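Local coordinates for protein UDP-N-Acetylenolpyruvylglucosamine Reductase (Thermus caldophilus, PDB 2GQT) that probably reduces UDP-N-acetylenolpyruvylglucosamine to UDP-N-acetylmuramate with NADPH, using bound FAD, in building the bacterial cell wall, at residues 50-56 / 263-268; 195-201 / 234-238. All coordinates share one frame; numbering follows the deposited sequence.

Contact 1: 50-56 / 263-268; sequences NLLVLDE and EWEVWP. With FAD (flavin-adenine dinucleotide), chain C.
Leu51 reaches across a two-stranded parallel sheet, formed by strands 51-53 and 265-267, to lie over the indole of Trp267. From its CB, chi1 of -63° sets CG beside the backbone N, 3.5 Å from the phosphate oxygen O1A of FAD, and chi2 of 177° then directs both methyls to the tryptophan. CD1 makes a CH-pi contact, 3.8 Å from the centroid of the six-membered ring of Trp267 and almost on its normal, while CD2 rests on the pyrrole side, 3.6 Å from Trp267 NE1. Between the two strands, backbone bonds run alternately each way: Glu265 N bonds to Asn50 O, Leu52 N to Glu265 O, Trp267 N to Leu52 O and Leu54 N to Trp267 O. Just before the strand, Asn50 N donates to FAD O1A (2.8 Å). On the same face as Leu51 and Trp267, the extended side chain of Glu265 (chi1 179°) accepts a short 2.5 Å bond from the ribose hydroxyl O3B of FAD at OE1. Its other oxygen, OE2, lies in the indole plane and receives NE1 of Trp267 at 3.1 Å, met from above the carboxylate plane. A leucine in place of Trp267 would probably leave the methyls of Leu51 without their aromatic cover and the Glu265 carboxylate, which holds the ribose, freer to turn. On the opposite face, Leu52 CD2 packs 3.8 Å from Trp264 CE3, and there helix 244-257 covers the sheet, Leu248 touching Leu52 and Val247 touching Trp264.

Contact 2: 195-201 / 234-238; sequences KSAGCAF and NFIVN. With FAD (flavin-adenine dinucleotide), chain C.
The loop that carries Cys199, the probable proton donor of this MurB enzyme, includes an ST turn at Ser196 and is held against segment 234-238 beside the flavin. Asn234 grips the far end of the loop with three bonds. Its backbone O accepts from Ala200 N at 2.9 Å, and its amide pairs with the backbone of Phe201 in both directions: OD1 takes the N-H of Phe201, and ND2 gives a nearly straight bond (175°) to Phe201 O, which lies in the amide plane. With CG anti to the backbone N (chi1 -153°), Asn234 also brings ND2 to 3.3 Å from Cys199 CB, alongside the residue that carries the thiol. The Phe235 ring packs against the loop from Ser196 to Cys199: Cys199 N sits over one face, and Cys199 SG lies obliquely to it, 4.8 Å from the ring centroid. Gly198 CA approaches Phe235 CE2 at 3.5 Å from the flavin side of the ring, and a beta-carbon at this glycine would run into FAD C9. At the loop's start, Val237 CG1 meets Lys195 O. Ser196 OG, at the edge of the Phe235 ring, accepts from Gly198 N at 2.8 Å, and that same nitrogen is 3.2 Å from the flavin methyl C8M.

In the fold
From the N terminus the chain first passes through 50-56, in the FAD-binding region, and finds its partner only at the C-terminal end, 263-268; contact 1 therefore closes a loop of some two hundred residues. Within that span contact 2 joins 195-201 to 234-238, a much shorter loop lying wholly between the segments of contact 1, so the two nest without crossing. They also touch: Glu263 N lies 2.7 Å from Ala200 O, a probable hydrogen bond. Contact 1 joins the FAD-binding and C-terminal parts of the sequence beside the phosphate and ribose, whereas contact 2 stays within the C-terminal part and meets the flavin.

Contact 1: 50-56 / 263-268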
loop_
_atom_site.group_PDB
_atom_site.type_symbol
_atom_site.label_atom_id
_atom_site.label_comp_id
_atom_site.label_asym_id
_atom_site.label_seq_id
_atom_site.Cartn_x
_atom_site.Cartn_y
_atom_site.Cartn_z
ATOM N N ASN A 50 3.062 2.398 -1.517
ATOM C CA ASN A 50 3.581 3.242 -0.433
ATOM C C ASN A 50 5.105 3.318 -0.376
ATOM O O ASN A 50 5.665 3.822 0.609
ATOM C CB ASN A 50 3.023 2.834 0.937
ATOM C CG ASN A 50 3.223 3.926 1.994
ATOM O OD1 ASN A 50 3.722 3.670 3.092
ATOM N ND2 ASN A 50 2.879 5.156 1.641
ATOM N N LEU A 51 5.767 2.860 -1.437
ATOM C CA LEU A 51 7.227 2.759 -1.444
ATOM C C LEU A 51 7.921 3.847 -2.234
ATOM O O LEU A 51 7.563 4.125 -3.384
ATOM C CB LEU A 51 7.676 1.411 -2.016
ATOM C CG LEU A 51 7.250 0.173 -1.219
ATOM C CD1 LEU A 51 7.702 -1.081 -1.927
ATOM C CD2 LEU A 51 7.787 0.188 0.200
ATOM N N LEU A 52 8.927 4.436 -1.601
ATOM C CA LEU A 52 9.928 5.235 -2.292
ATOM C C LEU A 52 11.216 4.405 -2.335
ATOM O O LEU A 52 11.905 4.260 -1.336
ATOM C CB LEU A 52 10.152 6.565 -1.561
ATOM C CG LEU A 52 11.308 7.451 -2.034
ATOM C CD1 LEU A 52 11.253 7.694 -3.528
ATOM C CD2 LEU A 52 11.336 8.763 -1.270
ATOM N N VAL A 53 11.504 3.820 -3.489
ATOM C CA VAL A 53 12.669 2.956 -3.631
ATOM C C VAL A 53 13.792 3.766 -4.236
ATOM O O VAL A 53 13.618 4.390 -5.278
ATOM C CB VAL A 53 12.364 1.711 -4.491
ATOM C CG1 VAL A 53 13.610 0.828 -4.594
ATOM C CG2 VAL A 53 11.193 0.933 -3.893
ATOM N N LEU A 54 14.936 3.761 -3.560
ATOM C CA LEU A 54 16.079 4.555 -3.984
ATOM C C LEU A 54 16.714 4.001 -5.255
ATOM O O LEU A 54 16.481 2.846 -5.646
ATOM C CB LEU A 54 17.068 4.753 -2.824
ATOM C CG LEU A 54 16.454 5.486 -1.613
ATOM C CD1 LEU A 54 17.505 5.979 -0.650
ATOM C CD2 LEU A 54 15.541 6.645 -2.021
ATOM N N ASP A 55 17.496 4.848 -5.914
ATOM C CA ASP A 55 18.016 4.538 -7.234
ATOM C C ASP A 55 18.993 3.369 -7.213
ATOM O O ASP A 55 19.188 2.722 -8.236
ATOM C CB ASP A 55 18.653 5.789 -7.842
ATOM C CG ASP A 55 17.654 6.928 -8.014
ATOM O OD1 ASP A 55 16.566 6.686 -8.589
ATOM O OD2 ASP A 55 17.950 8.065 -7.566
ATOM N N GLU A 56 19.568 3.077 -6.047
ATOM C CA GLU A 56 20.480 1.935 -5.888
ATOM C C GLU A 56 19.754 0.594 -5.700
ATOM O O GLU A 56 20.384 -0.465 -5.716
ATOM C CB GLU A 56 21.493 2.171 -4.749
ATOM C CG GLU A 56 20.897 2.328 -3.338
ATOM C CD GLU A 56 20.727 3.779 -2.920
ATOM O OE1 GLU A 56 21.025 4.093 -1.743
ATOM O OE2 GLU A 56 20.307 4.600 -3.763
ATOM N N GLU A 263 5.113 9.759 5.027
ATOM C CA GLU A 263 4.188 8.634 5.114
ATOM C C GLU A 263 4.765 7.439 4.338
ATOM O O GLU A 263 4.593 6.285 4.743
ATOM C CB GLU A 263 2.820 9.045 4.566
ATOM C CG GLU A 263 1.755 7.951 4.544
ATOM C CD GLU A 263 1.179 7.607 5.917
ATOM O OE1 GLU A 263 1.699 8.080 6.944
ATOM O OE2 GLU A 263 0.200 6.834 5.970
ATOM N N TRP A 264 5.457 7.721 3.233
ATOM C CA TRP A 264 6.097 6.666 2.448
ATOM C C TRP A 264 7.144 5.929 3.243
ATOM O O TRP A 264 7.806 6.508 4.105
ATOM C CB TRP A 264 6.835 7.219 1.239
ATOM C CG TRP A 264 6.029 7.954 0.274
ATOM C CD1 TRP A 264 4.728 7.736 -0.064
ATOM C CD2 TRP A 264 6.486 9.030 -0.537
ATOM N NE1 TRP A 264 4.337 8.637 -1.029
ATOM C CE2 TRP A 264 5.407 9.435 -1.344
ATOM C CE3 TRP A 264 7.712 9.698 -0.652
ATOM C CZ2 TRP A 264 5.511 10.486 -2.247
ATOM C CZ3 TRP A 264 7.816 10.734 -1.552
ATOM C CH2 TRP A 264 6.725 11.115 -2.344
ATOM N N GLU A 265 7.321 4.660 2.912
ATOM C CA GLU A 265 8.456 3.903 3.383
ATOM C C GLU A 265 9.542 3.932 2.327
ATOM O O GLU A 265 9.269 3.717 1.142
ATOM C CB GLU A 265 8.038 2.472 3.635
ATOM C CG GLU A 265 9.160 1.579 4.116
ATOM C CD GLU A 265 8.695 0.169 4.399
ATOM O OE1 GLU A 265 7.468 -0.057 4.482
ATOM O OE2 GLU A 265 9.567 -0.711 4.546
ATOM N N VAL A 266 10.768 4.196 2.768
ATOM C CA VAL A 266 11.932 4.246 1.899
ATOM C C VAL A 266 12.659 2.897 1.925
ATOM O O VAL A 266 12.910 2.336 2.991
ATOM C CB VAL A 266 12.906 5.387 2.307
ATOM C CG1 VAL A 266 14.139 5.385 1.418
ATOM C CG2 VAL A 266 12.204 6.746 2.246
ATOM N N TRP A 267 12.963 2.381 0.735
ATOM C CA TRP A 267 13.825 1.216 0.549
ATOM C C TRP A 267 15.089 1.698 -0.158
ATOM O O TRP A 267 14.996 2.494 -1.079
ATOM C CB TRP A 267 13.130 0.206 -0.360
ATOM C CG TRP A 267 12.091 -0.648 0.284
ATOM C CD1 TRP A 267 11.511 -0.482 1.515
ATOM C CD2 TRP A 267 11.470 -1.796 -0.301
ATOM N NE1 TRP A 267 10.592 -1.480 1.738
ATOM C CE2 TRP A 267 10.545 -2.297 0.636
ATOM C CE3 TRP A 267 11.620 -2.457 -1.528
ATOM C CZ2 TRP A 267 9.763 -3.431 0.381
ATOM C CZ3 TRP A 267 10.852 -3.587 -1.778
ATOM C CH2 TRP A 267 9.935 -4.063 -0.825
ATOM N N PRO A 268 16.282 1.203 0.244
ATOM C CA PRO A 268 16.534 0.220 1.296
ATOM C C PRO A 268 16.331 0.786 2.691
ATOM O O PRO A 268 16.279 0.025 3.655
ATOM C CB PRO A 268 18.007 -0.155 1.084
ATOM C CG PRO A 268 18.610 0.983 0.405
ATOM C CD PRO A 268 17.532 1.640 -0.410
ATOM O OXT PRO A 268 16.193 1.997 2.884
HETATM P PA FAD C . 3.650 -1.743 -0.803
HETATM O O1A FAD C . 3.780 -0.308 -1.101
HETATM O O2A FAD C . 4.068 -2.753 -1.802
HETATM O O5B FAD C . 4.381 -2.104 0.559
HETATM C C5B FAD C . 4.149 -1.292 1.716
HETATM C C4B FAD C . 4.646 -2.007 2.954
HETATM O O4B FAD C . 3.855 -3.198 3.146
HETATM C C3B FAD C . 6.108 -2.470 2.873
HETATM O O3B FAD C . 6.648 -2.433 4.195
HETATM C C2B FAD C . 5.966 -3.911 2.399
HETATM O O2B FAD C . 7.086 -4.713 2.772
HETATM C C1B FAD C . 4.741 -4.345 3.175
HETATM N N9A FAD C . 4.004 -5.495 2.608
HETATM C C8A FAD C . 3.439 -5.570 1.393
HETATM N N7A FAD C . 2.845 -6.758 1.264
HETATM C C5A FAD C . 3.007 -7.430 2.409
HETATM C C6A FAD C . 2.644 -8.701 2.871
HETATM N N6A FAD C . 1.931 -9.565 2.137
HETATM N N1A FAD C . 3.005 -9.055 4.121
HETATM C C2A FAD C . 3.718 -8.228 4.899
HETATM N N3A FAD C . 4.103 -7.018 4.504
HETATM C C4A FAD C . 3.756 -6.623 3.263
HETATM N N1 FAD C . -3.055 4.657 2.100
HETATM C C2 FAD C . -4.058 4.784 3.037
HETATM O O2 FAD C . -3.904 4.324 4.159
HETATM N N3 FAD C . -5.231 5.460 2.712
HETATM C C4 FAD C . -5.439 5.997 1.448
HETATM O O4 FAD C . -6.497 6.581 1.193
HETATM C C4X FAD C . -4.423 5.854 0.504
HETATM N N5 FAD C . -4.583 6.387 -0.773
HETATM C C5X FAD C . -3.585 6.180 -1.734
HETATM C C6 FAD C . -3.785 6.657 -3.029
HETATM C C7 FAD C . -2.821 6.460 -4.014
HETATM C C7M FAD C . -3.069 6.983 -5.434
HETATM C C8 FAD C . -1.641 5.784 -3.688
HETATM C C8M FAD C . -0.563 5.561 -4.758
HETATM C C9 FAD C . -1.439 5.316 -2.392
HETATM C C9A FAD C . -2.403 5.506 -1.402
HETATM N N10 FAD C . -2.212 5.038 -0.091
HETATM C C10 FAD C . -3.239 5.188 0.838
HETATM C "C1'" FAD C . -0.939 4.408 0.345
HETATM C "C2'" FAD C . -0.893 2.902 0.039
HETATM O "O2'" FAD C . -1.860 2.555 -0.972
HETATM C "C3'" FAD C . -1.162 2.045 1.277
HETATM O "O3'" FAD C . -0.150 2.288 2.263
HETATM C "C4'" FAD C . -1.234 0.552 0.931
HETATM O "O4'" FAD C . -1.701 -0.173 2.071
HETATM C "C5'" FAD C . 0.102 -0.034 0.480
HETATM O "O5'" FAD C . -0.166 -1.353 0.004
HETATM P P FAD C . 0.752 -1.977 -1.143
HETATM O O1P FAD C . 0.257 -3.347 -1.374
HETATM O O2P FAD C . 0.901 -1.054 -2.288
HETATM O O3P FAD C . 2.133 -2.079 -0.329
#

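Contact 2: 195-201 / 234-238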
loop_
_atom_site.group_PDB
_atom_site.type_symbol
_atom_site.label_atom_id
_atom_site.label_comp_id
_atom_site.label_asym_id
_atom_site.label_seq_id
_atom_site.Cartn_x
_atom_site.Cartn_y
_atom_site.Cartn_z
ATOM N N LYS A 195 -1.610 9.494 -10.173
ATOM C CA LYS A 195 -0.163 9.191 -10.294
ATOM C C LYS A 195 0.581 9.620 -9.019
ATOM O O LYS A 195 0.548 10.799 -8.665
ATOM C CB LYS A 195 0.485 9.826 -11.542
ATOM C CG LYS A 195 0.451 11.361 -11.605
ATOM C CD LYS A 195 0.740 11.853 -13.010
ATOM C CE LYS A 195 0.101 13.202 -13.281
ATOM N NZ LYS A 195 0.333 13.631 -14.689
ATOM N N SER A 196 1.233 8.672 -8.335
ATOM C CA SER A 196 1.979 8.955 -7.091
ATOM C C SER A 196 2.268 7.706 -6.255
ATOM O O SER A 196 2.018 6.583 -6.691
ATOM C CB SER A 196 1.192 9.927 -6.214
ATOM O OG SER A 196 0.007 9.307 -5.735
ATOM N N ALA A 197 2.797 7.922 -5.050
ATOM C CA ALA A 197 2.811 6.902 -4.002
ATOM C C ALA A 197 1.804 7.299 -2.912
ATOM O O ALA A 197 1.951 6.947 -1.735
ATOM C CB ALA A 197 4.206 6.733 -3.426
ATOM N N GLY A 198 0.770 8.031 -3.325
ATOM C CA GLY A 198 -0.246 8.528 -2.404
ATOM C C GLY A 198 0.303 9.669 -1.583
ATOM O O GLY A 198 1.329 10.252 -1.940
ATOM N N CYS A 199 -0.368 9.980 -0.480
ATOM C CA CYS A 199 0.060 11.057 0.407
ATOM C C CYS A 199 1.536 10.893 0.792
ATOM O O CYS A 199 1.922 9.876 1.382
ATOM C CB CYS A 199 -0.835 11.119 1.649
ATOM S SG CYS A 199 -2.531 11.711 1.342
ATOM N N ALA A 200 2.355 11.878 0.415
ATOM C CA ALA A 200 3.785 11.894 0.743
ATOM C C ALA A 200 4.025 11.981 2.237
ATOM O O ALA A 200 4.859 11.253 2.783
ATOM C CB ALA A 200 4.479 13.065 0.040
ATOM N N PHE A 201 3.285 12.877 2.885
ATOM C CA PHE A 201 3.520 13.230 4.276
ATOM C C PHE A 201 2.375 12.821 5.189
ATOM O O PHE A 201 1.228 12.712 4.749
ATOM C CB PHE A 201 3.782 14.739 4.409
ATOM C CG PHE A 201 5.033 15.195 3.711
ATOM C CD1 PHE A 201 4.972 15.818 2.470
ATOM C CD2 PHE A 201 6.276 14.984 4.290
ATOM C CE1 PHE A 201 6.137 16.220 1.819
ATOM C CE2 PHE A 201 7.446 15.382 3.642
ATOM C CZ PHE A 201 7.372 16.006 2.410
ATOM N N ASN A 234 -0.163 17.423 -0.947
ATOM C CA ASN A 234 0.428 16.236 -0.323
ATOM C C ASN A 234 0.746 15.115 -1.316
ATOM O O ASN A 234 0.941 13.960 -0.931
ATOM C CB ASN A 234 -0.447 15.713 0.823
ATOM C CG ASN A 234 0.363 14.957 1.879
ATOM O OD1 ASN A 234 1.592 15.042 1.918
ATOM N ND2 ASN A 234 -0.329 14.210 2.734
ATOM N N PHE A 235 0.805 15.449 -2.601
ATOM C CA PHE A 235 1.204 14.487 -3.618
ATOM C C PHE A 235 2.432 14.971 -4.372
ATOM O O PHE A 235 2.472 16.103 -4.866
ATOM C CB PHE A 235 0.053 14.193 -4.580
ATOM C CG PHE A 235 -1.037 13.357 -3.971
ATOM C CD1 PHE A 235 -1.987 13.930 -3.131
ATOM C CD2 PHE A 235 -1.115 11.995 -4.232
ATOM C CE1 PHE A 235 -2.992 13.162 -2.558
ATOM C CE2 PHE A 235 -2.127 11.217 -3.666
ATOM C CZ PHE A 235 -3.066 11.807 -2.826
ATOM N N ILE A 236 3.454 14.122 -4.407
ATOM C CA ILE A 236 4.588 14.335 -5.287
ATOM C C ILE A 236 4.405 13.428 -6.483
ATOM O O ILE A 236 4.188 12.208 -6.354
ATOM C CB ILE A 236 5.938 14.094 -4.586
ATOM C CG1 ILE A 236 6.160 15.191 -3.540
ATOM C CG2 ILE A 236 7.087 14.041 -5.610
ATOM C CD1 ILE A 236 7.260 14.902 -2.525
ATOM N N VAL A 237 4.471 14.025 -7.658
ATOM C CA VAL A 237 4.233 13.283 -8.872
ATOM C C VAL A 237 5.494 13.162 -9.736
ATOM O O VAL A 237 6.405 14.008 -9.689
ATOM C CB VAL A 237 3.025 13.869 -9.646
ATOM C CG1 VAL A 237 1.749 13.802 -8.789
ATOM C CG2 VAL A 237 3.304 15.302 -10.074
ATOM N N ASN A 238 5.535 12.076 -10.501
ATOM C CA ASN A 238 6.622 11.756 -11.409
ATOM C C ASN A 238 6.191 12.143 -12.820
ATOM O O ASN A 238 5.298 11.522 -13.391
ATOM C CB ASN A 238 6.913 10.248 -11.299
ATOM C CG ASN A 238 8.068 9.776 -12.178
ATOM O OD1 ASN A 238 8.498 8.623 -12.069
ATOM N ND2 ASN A 238 8.564 10.641 -13.054
HETATM P PA FAD C . 3.650 -1.743 -0.803
HETATM O O1A FAD C . 3.780 -0.308 -1.101
HETATM O O2A FAD C . 4.068 -2.753 -1.802
HETATM O O5B FAD C . 4.381 -2.104 0.559
HETATM C C5B FAD C . 4.149 -1.292 1.716
HETATM C C4B FAD C . 4.646 -2.007 2.954
HETATM O O4B FAD C . 3.855 -3.198 3.146
HETATM C C3B FAD C . 6.108 -2.470 2.873
HETATM O O3B FAD C . 6.648 -2.433 4.195
HETATM C C2B FAD C . 5.966 -3.911 2.399
HETATM O O2B FAD C . 7.086 -4.713 2.772
HETATM C C1B FAD C . 4.741 -4.345 3.175
HETATM N N9A FAD C . 4.004 -5.495 2.608
HETATM C C8A FAD C . 3.439 -5.570 1.393
HETATM N N7A FAD C . 2.845 -6.758 1.264
HETATM C C5A FAD C . 3.007 -7.430 2.409
HETATM C C6A FAD C . 2.644 -8.701 2.871
HETATM N N6A FAD C . 1.931 -9.565 2.137
HETATM N N1A FAD C . 3.005 -9.055 4.121
HETATM C C2A FAD C . 3.718 -8.228 4.899
HETATM N N3A FAD C . 4.103 -7.018 4.504
HETATM C C4A FAD C . 3.756 -6.623 3.263
HETATM N N1 FAD C . -3.055 4.657 2.100
HETATM C C2 FAD C . -4.058 4.784 3.037
HETATM O O2 FAD C . -3.904 4.324 4.159
HETATM N N3 FAD C . -5.231 5.460 2.712
HETATM C C4 FAD C . -5.439 5.997 1.448
HETATM O O4 FAD C . -6.497 6.581 1.193
HETATM C C4X FAD C . -4.423 5.854 0.504
HETATM N N5 FAD C . -4.583 6.387 -0.773
HETATM C C5X FAD C . -3.585 6.180 -1.734
HETATM C C6 FAD C . -3.785 6.657 -3.029
HETATM C C7 FAD C . -2.821 6.460 -4.014
HETATM C C7M FAD C . -3.069 6.983 -5.434
HETATM C C8 FAD C . -1.641 5.784 -3.688
HETATM C C8M FAD C . -0.563 5.561 -4.758
HETATM C C9 FAD C . -1.439 5.316 -2.392
HETATM C C9A FAD C . -2.403 5.506 -1.402
HETATM N N10 FAD C . -2.212 5.038 -0.091
HETATM C C10 FAD C . -3.239 5.188 0.838
HETATM C "C1'" FAD C . -0.939 4.408 0.345
HETATM C "C2'" FAD C . -0.893 2.902 0.039
HETATM O "O2'" FAD C . -1.860 2.555 -0.972
HETATM C "C3'" FAD C . -1.162 2.045 1.277
HETATM O "O3'" FAD C . -0.150 2.288 2.263
HETATM C "C4'" FAD C . -1.234 0.552 0.931
HETATM O "O4'" FAD C . -1.701 -0.173 2.071
HETATM C "C5'" FAD C . 0.102 -0.034 0.480
HETATM O "O5'" FAD C . -0.166 -1.353 0.004
HETATM P P FAD C . 0.752 -1.977 -1.143
HETATM O O1P FAD C . 0.257 -3.347 -1.374
HETATM O O2P FAD C . 0.901 -1.054 -2.288
HETATM O O3P FAD C . 2.133 -2.079 -0.329
#